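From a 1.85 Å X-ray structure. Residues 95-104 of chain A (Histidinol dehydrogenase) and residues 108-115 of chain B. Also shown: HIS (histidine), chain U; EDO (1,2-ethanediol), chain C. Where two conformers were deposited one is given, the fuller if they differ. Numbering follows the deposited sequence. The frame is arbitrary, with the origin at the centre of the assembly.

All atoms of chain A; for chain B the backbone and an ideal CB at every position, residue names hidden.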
# COMPACT_ATOMS: atom_id res chain seq x y z
N SER A 95 -4.89 25.70 -0.77
CA SER A 95 -6.27 25.63 -1.21
C SER A 95 -6.43 24.65 -2.37
O SER A 95 -7.38 23.86 -2.40
CB SER A 95 -6.78 27.02 -1.59
OG SER A 95 -7.08 27.77 -0.43
N ASN A 96 -5.50 24.69 -3.33
CA ASN A 96 -5.60 23.81 -4.49
C ASN A 96 -5.36 22.36 -4.11
O ASN A 96 -6.06 21.46 -4.59
CB ASN A 96 -4.60 24.24 -5.56
CG ASN A 96 -5.01 25.52 -6.24
OD1 ASN A 96 -6.17 25.89 -6.20
ND2 ASN A 96 -4.05 26.20 -6.87
N ILE A 97 -4.34 22.11 -3.27
CA ILE A 97 -4.09 20.76 -2.77
C ILE A 97 -5.30 20.24 -1.99
O ILE A 97 -5.72 19.09 -2.16
CB ILE A 97 -2.81 20.76 -1.91
CG1 ILE A 97 -1.58 21.05 -2.79
CG2 ILE A 97 -2.65 19.43 -1.16
CD1 ILE A 97 -0.34 21.54 -2.01
N GLU A 98 -5.87 21.08 -1.13
CA GLU A 98 -7.03 20.64 -0.35
C GLU A 98 -8.20 20.31 -1.27
O GLU A 98 -8.88 19.29 -1.08
CB GLU A 98 -7.43 21.71 0.66
CG GLU A 98 -8.53 21.24 1.62
CD GLU A 98 -8.88 22.27 2.69
OE1 GLU A 98 -8.46 23.43 2.56
OE2 GLU A 98 -9.58 21.90 3.66
N LYS A 99 -8.44 21.16 -2.27
CA LYS A 99 -9.58 20.93 -3.15
C LYS A 99 -9.44 19.61 -3.91
O LYS A 99 -10.40 18.83 -4.00
CB LYS A 99 -9.72 22.11 -4.11
CG LYS A 99 -10.98 22.10 -4.94
CD LYS A 99 -11.21 23.43 -5.65
CE LYS A 99 -12.41 23.34 -6.58
NZ LYS A 99 -12.57 24.58 -7.40
N PHE A 100 -8.25 19.34 -4.45
CA PHE A 100 -8.08 18.12 -5.24
C PHE A 100 -8.13 16.87 -4.37
O PHE A 100 -8.72 15.86 -4.78
CB PHE A 100 -6.76 18.16 -6.02
CG PHE A 100 -6.53 16.94 -6.88
CD1 PHE A 100 -7.38 16.66 -7.94
CD2 PHE A 100 -5.46 16.08 -6.64
CE1 PHE A 100 -7.19 15.54 -8.76
CE2 PHE A 100 -5.25 14.96 -7.45
CZ PHE A 100 -6.11 14.69 -8.52
N HIS A 101 -7.52 16.90 -3.18
CA HIS A 101 -7.55 15.70 -2.36
C HIS A 101 -8.91 15.47 -1.72
O HIS A 101 -9.30 14.32 -1.49
CB HIS A 101 -6.46 15.75 -1.29
CG HIS A 101 -5.09 15.55 -1.86
ND1 HIS A 101 -4.40 16.56 -2.50
CD2 HIS A 101 -4.33 14.44 -1.98
CE1 HIS A 101 -3.25 16.08 -2.95
NE2 HIS A 101 -3.19 14.80 -2.65
N ALA A 102 -9.66 16.54 -1.45
CA ALA A 102 -11.00 16.35 -0.93
C ALA A 102 -11.89 15.64 -1.94
O ALA A 102 -12.81 14.91 -1.54
CB ALA A 102 -11.62 17.69 -0.53
N SER A 103 -11.63 15.83 -3.24
CA SER A 103 -12.46 15.21 -4.28
C SER A 103 -12.27 13.70 -4.33
O SER A 103 -13.09 13.01 -4.95
CB SER A 103 -12.13 15.82 -5.66
OG SER A 103 -10.88 15.34 -6.16
N GLN A 104 -11.23 13.18 -3.70
CA GLN A 104 -10.94 11.75 -3.73
C GLN A 104 -11.77 10.95 -2.74
O GLN A 104 -11.72 9.71 -2.77
CB GLN A 104 -9.43 11.52 -3.48
CG GLN A 104 -8.54 12.23 -4.53
CD GLN A 104 -7.06 12.21 -4.17
OE1 GLN A 104 -6.68 11.74 -3.10
NE2 GLN A 104 -6.22 12.71 -5.08
N UNK B 108 -13.83 8.67 -13.77
CA UNK B 108 -12.94 9.80 -13.97
C UNK B 108 -13.66 11.08 -13.58
O UNK B 108 -14.83 11.29 -13.93
CB UNK B 108 -12.46 9.87 -15.42
N UNK B 109 -12.97 11.94 -12.84
CA UNK B 109 -13.60 13.12 -12.25
C UNK B 109 -12.63 14.29 -12.40
O UNK B 109 -11.71 14.45 -11.58
CB UNK B 109 -13.97 12.89 -10.78
N UNK B 110 -12.84 15.12 -13.41
CA UNK B 110 -11.92 16.23 -13.67
C UNK B 110 -12.22 17.39 -12.72
O UNK B 110 -13.34 17.90 -12.67
CB UNK B 110 -12.02 16.69 -15.13
N UNK B 111 -11.21 17.79 -11.96
CA UNK B 111 -11.33 18.81 -10.93
C UNK B 111 -10.67 20.08 -11.45
O UNK B 111 -9.48 20.06 -11.81
CB UNK B 111 -10.70 18.35 -9.61
N UNK B 112 -11.40 21.18 -11.48
CA UNK B 112 -10.78 22.46 -11.80
C UNK B 112 -10.39 23.09 -10.48
O UNK B 112 -11.22 23.70 -9.80
CB UNK B 112 -11.71 23.37 -12.61
N UNK B 113 -9.12 22.96 -10.10
CA UNK B 113 -8.72 23.45 -8.77
C UNK B 113 -8.73 24.96 -8.72
O UNK B 113 -9.07 25.55 -7.69
CB UNK B 113 -7.33 22.93 -8.40
N UNK B 114 -8.36 25.60 -9.82
CA UNK B 114 -8.40 27.04 -9.97
C UNK B 114 -8.49 27.29 -11.47
O UNK B 114 -8.30 26.38 -12.27
CB UNK B 114 -7.19 27.72 -9.34
N UNK B 115 -8.80 28.53 -11.85
CA UNK B 115 -9.07 28.80 -13.26
C UNK B 115 -7.91 28.35 -14.14
O UNK B 115 -6.76 28.73 -13.90
CB UNK B 115 -9.34 30.29 -13.47
N HIS U . -11.58 6.98 -13.35
CA HIS U . -10.28 6.33 -13.47
C HIS U . -10.02 5.80 -14.88
O HIS U . -9.35 4.78 -15.06
CB HIS U . -10.17 5.20 -12.46
CG HIS U . -9.53 5.62 -11.17
ND1 HIS U . -9.04 6.89 -10.96
CD2 HIS U . -9.29 4.93 -10.03
CE1 HIS U . -8.54 6.97 -9.74
NE2 HIS U . -8.68 5.80 -9.16
OXT HIS U . -10.46 6.39 -15.87
C1 EDO C . -6.47 21.42 5.70
O1 EDO C . -7.50 20.44 5.87
C2 EDO C . -5.58 21.48 6.93
O2 EDO C . -6.25 22.12 8.02

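Helix 95-102 of chain A and strand 111-114 of chain B run nearly antiparallel, at 165° between their N-to-C directions, with axes 8.0 Å apart at closest approach. The positions of chain B can be weighed against that frame in turn.

Position 108 has no chain A atom within 5.5 Å of its ideal CB, so this stretch of chain A hardly restricts the choice. The residue is Lys108(B), its side chain all-t; its backbone N lies 2.8 Å from N of the bound histidine.

Position 109 has CA-to-CB directed toward chain A, but again nothing within 5.5 Å of the ideal CB. The carbonyl of Ser103(A) lies in that direction, so a polar chain long enough to approach it is reasonable, as is a small one. Asn109(B) is found. Its ND2 stays 4.4 Å from Ser103(A) O, and a water closes the gap, accepting from ND2 (3.0 Å) and donating to Ser103(A) O (3.3 Å).

Position 110 points away, and with phi/psi of -80/123 almost any extended residue would fit. It is Ile110(B), which makes no contact with the helix.

Position 111 is the most informative. CA-to-CB points toward chain A, and the ideal CB lies 4.1 Å from Phe100(A) CD1 and 4.6 Å from Ser103(A) OG. Extended angles (-106/124) favour a beta-branched residue, and the ring invites an apolar one; Val, Ile or Leu would all be sensible. Ile111(B) is the occupant, with chi1 and chi2 both m. Its CG1 approaches the edge of the Phe100(A) ring, near the ring plane, at 4.0 Å from CD1, and lies 3.5 Å from Ser103(A) OG. Ser103(A) OG donates to Phe100(A) O at 2.6 Å, so its hydrogen is already used; its oxygen could still accept, but Ile111(B) offers no side-chain donor and the contact is one of packing.

Position 112 points away, yet its backbone carbonyl is turned to the helix: Lys99(A) NZ donates to that oxygen at 2.9 Å. Because the main chain supplies the acceptor, many side chains are compatible; the ideal CB lies 5.4 Å from NZ, so an acidic residue would be electrostatically reasonable too. Glu112(B) is deposited, and its backbone O makes the sole direct hydrogen bond between the stretches.

At position 113 CA-to-CB points sideways, at the closest backbone register, its CA 5.3 Å from that of Asn96(A). The ideal CB is 3.9 Å from Asn96(A) OD1 and 4.8 Å from Lys99(A) CD, favouring a compact chain such as Ala, Ser, Thr or Val. In Thr113(B), chi1 p, CG2 packs 4.0 Å from Phe100(A) CB, while OG1 is hydrogen-bonded elsewhere in the structure.

At position 114 CA-to-CB also points sideways, its ideal CB 3.8 Å from Asn96(A) OD1. A small or polar residue would suit this amide neighbour. Thr114(B) shares a water with it: the water accepts from Asn96(A) ND2 at 3.3 Å and lies 3.0 Å from Thr114(B) OG1.

Position 115 is out of reach and unconstrained by the helix; it is Glu115(B).

Chain B 108-115: KNIIETTE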
# COMPACT_ATOMS: atom_id res chain seq x y z
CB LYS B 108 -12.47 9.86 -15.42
CG LYS B 108 -11.60 11.06 -15.79
CD LYS B 108 -10.97 10.84 -17.16
CE LYS B 108 -10.59 12.14 -17.83
NZ LYS B 108 -10.00 11.88 -19.17
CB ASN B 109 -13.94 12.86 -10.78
CG ASN B 109 -14.79 13.95 -10.18
OD1 ASN B 109 -15.38 14.76 -10.90
ND2 ASN B 109 -14.87 13.99 -8.85
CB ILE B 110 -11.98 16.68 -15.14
CG1 ILE B 110 -11.49 15.54 -16.04
CG2 ILE B 110 -11.07 17.90 -15.34
CD1 ILE B 110 -11.62 15.85 -17.53
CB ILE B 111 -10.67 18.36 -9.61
CG1 ILE B 111 -11.19 16.98 -9.19
CG2 ILE B 111 -10.79 19.42 -8.52
CD1 ILE B 111 -12.68 16.90 -8.99
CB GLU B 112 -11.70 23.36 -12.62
CG GLU B 112 -11.00 24.64 -13.12
CD GLU B 112 -11.92 25.57 -13.91
OE1 GLU B 112 -11.56 25.96 -15.04
OE2 GLU B 112 -13.00 25.89 -13.38
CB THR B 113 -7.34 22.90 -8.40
OG1 THR B 113 -6.40 23.20 -9.43
CG2 THR B 113 -7.42 21.39 -8.24
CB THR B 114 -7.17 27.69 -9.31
OG1 THR B 114 -7.31 29.12 -9.32
CG2 THR B 114 -5.90 27.30 -10.02
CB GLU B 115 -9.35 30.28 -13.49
CG GLU B 115 -9.36 30.64 -14.97
CD GLU B 115 -9.67 32.11 -15.23
OE1 GLU B 115 -9.74 32.89 -14.26
OE2 GLU B 115 -9.84 32.48 -16.41
O HOH W 1 -4.99 29.30 -7.35
O HOH W 2 -13.42 11.60 -7.86
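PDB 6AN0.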